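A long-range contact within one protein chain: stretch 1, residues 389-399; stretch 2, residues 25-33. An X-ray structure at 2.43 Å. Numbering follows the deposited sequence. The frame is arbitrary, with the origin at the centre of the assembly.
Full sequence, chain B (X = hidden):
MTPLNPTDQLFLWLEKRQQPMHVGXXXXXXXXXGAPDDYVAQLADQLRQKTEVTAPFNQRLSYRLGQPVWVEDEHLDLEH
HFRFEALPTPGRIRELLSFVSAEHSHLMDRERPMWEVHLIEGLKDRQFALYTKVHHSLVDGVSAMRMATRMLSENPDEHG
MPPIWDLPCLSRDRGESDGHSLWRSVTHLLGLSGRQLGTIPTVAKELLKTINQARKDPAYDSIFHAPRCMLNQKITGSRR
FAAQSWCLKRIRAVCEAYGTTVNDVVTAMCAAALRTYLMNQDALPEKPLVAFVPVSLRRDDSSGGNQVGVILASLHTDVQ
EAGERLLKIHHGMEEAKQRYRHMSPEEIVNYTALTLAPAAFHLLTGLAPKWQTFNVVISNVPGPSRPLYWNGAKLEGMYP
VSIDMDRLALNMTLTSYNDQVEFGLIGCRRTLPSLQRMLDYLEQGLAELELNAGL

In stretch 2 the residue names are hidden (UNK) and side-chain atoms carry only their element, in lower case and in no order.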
# COMPACT_ATOMS: atom_id res chain seq x y z
N TYR B 389 -29.66 -3.45 3.50
CA TYR B 389 -29.13 -3.69 4.84
C TYR B 389 -28.16 -4.85 4.78
O TYR B 389 -28.34 -5.78 3.98
CB TYR B 389 -30.26 -3.99 5.87
CG TYR B 389 -31.39 -2.98 5.86
CD1 TYR B 389 -32.37 -3.02 4.88
CD2 TYR B 389 -31.46 -1.97 6.82
CE1 TYR B 389 -33.39 -2.10 4.84
CE2 TYR B 389 -32.48 -1.04 6.79
CZ TYR B 389 -33.44 -1.11 5.80
OH TYR B 389 -34.47 -0.20 5.74
N TRP B 390 -27.11 -4.77 5.59
CA TRP B 390 -26.24 -5.90 5.91
C TRP B 390 -26.52 -6.24 7.36
O TRP B 390 -26.26 -5.41 8.24
CB TRP B 390 -24.76 -5.57 5.70
CG TRP B 390 -23.86 -6.80 5.57
CD1 TRP B 390 -24.17 -8.01 4.99
CD2 TRP B 390 -22.48 -6.90 5.99
NE1 TRP B 390 -23.08 -8.86 5.05
CE2 TRP B 390 -22.04 -8.21 5.65
CE3 TRP B 390 -21.59 -6.03 6.62
CZ2 TRP B 390 -20.74 -8.65 5.93
CZ3 TRP B 390 -20.30 -6.47 6.89
CH2 TRP B 390 -19.90 -7.77 6.55
N ASN B 391 -27.07 -7.43 7.58
CA ASN B 391 -27.47 -7.92 8.91
C ASN B 391 -28.02 -6.79 9.78
O ASN B 391 -27.58 -6.56 10.91
CB ASN B 391 -26.30 -8.64 9.57
CG ASN B 391 -25.80 -9.80 8.73
OD1 ASN B 391 -26.53 -10.76 8.49
ND2 ASN B 391 -24.57 -9.70 8.23
N GLY B 392 -28.99 -6.06 9.20
CA GLY B 392 -29.65 -4.95 9.87
C GLY B 392 -28.87 -3.65 9.90
O GLY B 392 -29.37 -2.67 10.47
N ALA B 393 -27.67 -3.60 9.33
CA ALA B 393 -26.96 -2.34 9.18
C ALA B 393 -27.40 -1.73 7.85
O ALA B 393 -27.21 -2.33 6.79
CB ALA B 393 -25.45 -2.54 9.23
N LYS B 394 -28.01 -0.55 7.92
CA LYS B 394 -28.50 0.09 6.70
C LYS B 394 -27.33 0.63 5.89
O LYS B 394 -26.51 1.41 6.39
CB LYS B 394 -29.48 1.21 7.06
CG LYS B 394 -30.07 1.95 5.87
CD LYS B 394 -31.03 3.05 6.32
CE LYS B 394 -30.78 3.42 7.79
NZ LYS B 394 -31.20 4.81 8.12
N LEU B 395 -27.24 0.23 4.64
CA LEU B 395 -26.36 0.92 3.71
C LEU B 395 -26.85 2.35 3.52
O LEU B 395 -27.98 2.56 3.07
CB LEU B 395 -26.33 0.17 2.37
CG LEU B 395 -25.29 0.61 1.33
CD1 LEU B 395 -23.85 0.38 1.83
CD2 LEU B 395 -25.54 -0.08 -0.01
N GLU B 396 -26.02 3.32 3.90
CA GLU B 396 -26.33 4.74 3.72
C GLU B 396 -25.78 5.35 2.43
O GLU B 396 -26.23 6.44 2.04
CB GLU B 396 -25.80 5.57 4.90
CG GLU B 396 -26.29 5.14 6.25
CD GLU B 396 -27.70 5.64 6.54
OE1 GLU B 396 -28.31 6.30 5.66
OE2 GLU B 396 -28.20 5.35 7.65
N GLY B 397 -24.81 4.72 1.77
CA GLY B 397 -24.20 5.26 0.57
C GLY B 397 -23.12 4.34 0.03
O GLY B 397 -22.32 3.80 0.81
N MET B 398 -23.09 4.12 -1.29
CA MET B 398 -22.13 3.25 -1.95
C MET B 398 -21.44 4.05 -3.05
O MET B 398 -22.11 4.63 -3.91
CB MET B 398 -22.81 1.99 -2.52
CG MET B 398 -24.24 2.24 -3.05
SD MET B 398 -25.07 0.84 -3.87
CE MET B 398 -23.99 0.57 -5.28
N TYR B 399 -20.10 4.08 -3.02
CA TYR B 399 -19.29 4.98 -3.84
C TYR B 399 -18.20 4.18 -4.54
O TYR B 399 -17.31 3.62 -3.87
CB TYR B 399 -18.67 6.09 -3.00
CG TYR B 399 -19.68 6.79 -2.12
CD1 TYR B 399 -20.44 7.86 -2.61
CD2 TYR B 399 -19.90 6.38 -0.81
CE1 TYR B 399 -21.38 8.52 -1.81
CE2 TYR B 399 -20.84 7.02 0.00
CZ TYR B 399 -21.58 8.09 -0.51
OH TYR B 399 -22.50 8.71 0.29
N UNK B 25 -14.55 -0.09 -3.80
CA UNK B 25 -15.85 0.45 -3.46
C UNK B 25 -15.92 0.79 -1.98
O UNK B 25 -15.37 0.07 -1.13
N UNK B 26 -16.58 1.90 -1.67
CA UNK B 26 -16.71 2.40 -0.32
C UNK B 26 -18.18 2.37 0.09
O UNK B 26 -18.99 3.16 -0.41
c UNK B 26 -16.15 3.81 -0.20
c UNK B 26 -16.43 4.39 1.19
c UNK B 26 -16.02 5.84 1.23
c UNK B 26 -15.72 3.55 2.30
N UNK B 27 -18.51 1.48 1.03
CA UNK B 27 -19.85 1.32 1.56
C UNK B 27 -19.91 1.89 2.97
O UNK B 27 -19.08 1.56 3.82
n UNK B 27 -21.56 -2.72 -0.63
o UNK B 27 -20.18 -2.83 1.15
c UNK B 27 -20.76 -2.18 0.28
c UNK B 27 -20.59 -0.70 0.23
c UNK B 27 -20.25 -0.15 1.59
N UNK B 28 -20.90 2.74 3.22
CA UNK B 28 -21.09 3.37 4.51
C UNK B 28 -22.38 2.85 5.12
O UNK B 28 -23.42 2.84 4.46
c UNK B 28 -20.32 5.83 6.49
c UNK B 28 -21.52 5.73 5.54
c UNK B 28 -21.15 4.88 4.33
c UNK B 28 -21.98 7.09 5.04
N UNK B 29 -22.31 2.38 6.37
CA UNK B 29 -23.47 1.83 7.07
C UNK B 29 -23.73 2.59 8.36
O UNK B 29 -22.86 3.29 8.89
c UNK B 29 -23.31 0.36 7.43
c UNK B 29 -22.99 -0.54 6.29
c UNK B 29 -23.99 -1.20 5.61
c UNK B 29 -21.67 -0.80 5.96
c UNK B 29 -23.70 -2.09 4.57
c UNK B 29 -22.39 -2.31 4.22
c UNK B 29 -21.37 -1.66 4.92
N UNK B 30 -24.94 2.43 8.86
CA UNK B 30 -25.27 2.86 10.21
C UNK B 30 -25.28 1.65 11.14
O UNK B 30 -25.47 0.51 10.69
o UNK B 30 -26.46 4.93 9.86
c UNK B 30 -26.62 3.58 10.24
N UNK B 31 -25.01 1.90 12.42
CA UNK B 31 -25.18 0.85 13.41
C UNK B 31 -26.60 0.29 13.30
O UNK B 31 -27.56 1.07 13.22
c UNK B 31 -20.87 1.75 16.09
c UNK B 31 -24.97 1.37 14.84
c UNK B 31 -22.50 1.55 14.33
c UNK B 31 -21.18 1.69 14.74
c UNK B 31 -23.53 1.48 15.27
c UNK B 31 -21.89 1.69 17.04
c UNK B 31 -23.21 1.56 16.63
N UNK B 32 -26.78 -1.03 13.30
CA UNK B 32 -28.15 -1.57 13.35
C UNK B 32 -28.83 -1.10 14.64
O UNK B 32 -28.17 -0.89 15.66
c UNK B 32 -26.49 -3.32 12.98
c UNK B 32 -27.96 -3.09 13.33
c UNK B 32 -25.76 -2.08 13.46
N UNK B 33 -30.14 -0.88 14.56
CA UNK B 33 -30.85 -0.32 15.70
C UNK B 33 -30.66 -1.19 16.94
O UNK B 33 -30.81 -2.41 16.90
o UNK B 33 -31.50 1.65 17.90
c UNK B 33 -32.45 1.81 17.09
c UNK B 33 -33.15 0.58 16.50
o UNK B 33 -32.86 2.95 16.78
c UNK B 33 -32.34 -0.15 15.40

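Position 25 has no side-chain atoms, and its CA lies 3.5 Å from Tyr399 O, a CA-H...O contact. It is glycine, Gly25.

Position 26 carries four carbons, forked at the second. Its backbone makes a two-way pair with Tyr399: N to Tyr399 O at 2.9 Å, and Tyr399 N to its O at 3.0 Å. Its CB sits 4.4 Å from Tyr399 CB, on the same face of the sheet. The fork after one plain carbon gives leucine, Leu26.

Position 27 has three carbons in a row, the third bearing one oxygen and one nitrogen. Its CB packs 3.6 Å from Leu395 CD1; the amide end makes this Gln27, which lends the contact its aliphatic stem, while NE2 is hydrogen-bonded elsewhere in the structure.

Position 28 again shows four carbons forked at the second. Its N donates to Gly397 O at 3.0 Å and its O accepts from Glu396 N at 2.7 Å; this is Leu28. One residue thus bonds to two neighbours on the other strand: a beta bulge, where the register shifts by one. Gly397 fits here because a CB on it would come within 2.4 Å of Tyr399 OH.

Position 29 is one carbon followed by a six-carbon ring with no oxygen. Leu395 CD1 sits over a face of the ring, 3.7 Å from a ring carbon, and Trp390 CB is 3.8 Å from that same carbon. Ala393 CB lies 4.0 Å from the CB of this position. It is Phe29.

Position 30 has one carbon and one oxygen, the oxygen 2.8 Å from Glu396 OE2. It is serine, Ser30. Its N donates to Lys394 O at 3.1 Å, closing the ladder, while Lys394 NZ reaches the same Glu396 OE2 at 3.1 Å in a salt bridge whose hydrogen bond is weak.

Position 31 is one carbon and a six-carbon ring; its CA-to-CB bond points away and it makes no contact with stretch 1. It is Phe31.

Position 32 has three carbons closing onto its own N, which leaves no backbone proton to donate. Its CB lies 3.2 Å from Gly392 O, and a ring carbon 4.0 Å from Ala393 CB, against the type I' turn. It is Pro32.

Position 33 has three carbons, the third with two oxygens: Glu33, whose side-chain end leads away.

The contact works through its backbone first: antiparallel bonds set the register and the bulge shifts it. Phe29 packs against Leu395, whose CD1 lies over one ring face, while Trp390 CB and Ala393 CB lie across the ring plane from it. A polar cluster joins Ser30, Glu396 and Lys394, and proline meets the turn where the ladder has ended.

Stretch 2 (25-33) GLQLFSFPE
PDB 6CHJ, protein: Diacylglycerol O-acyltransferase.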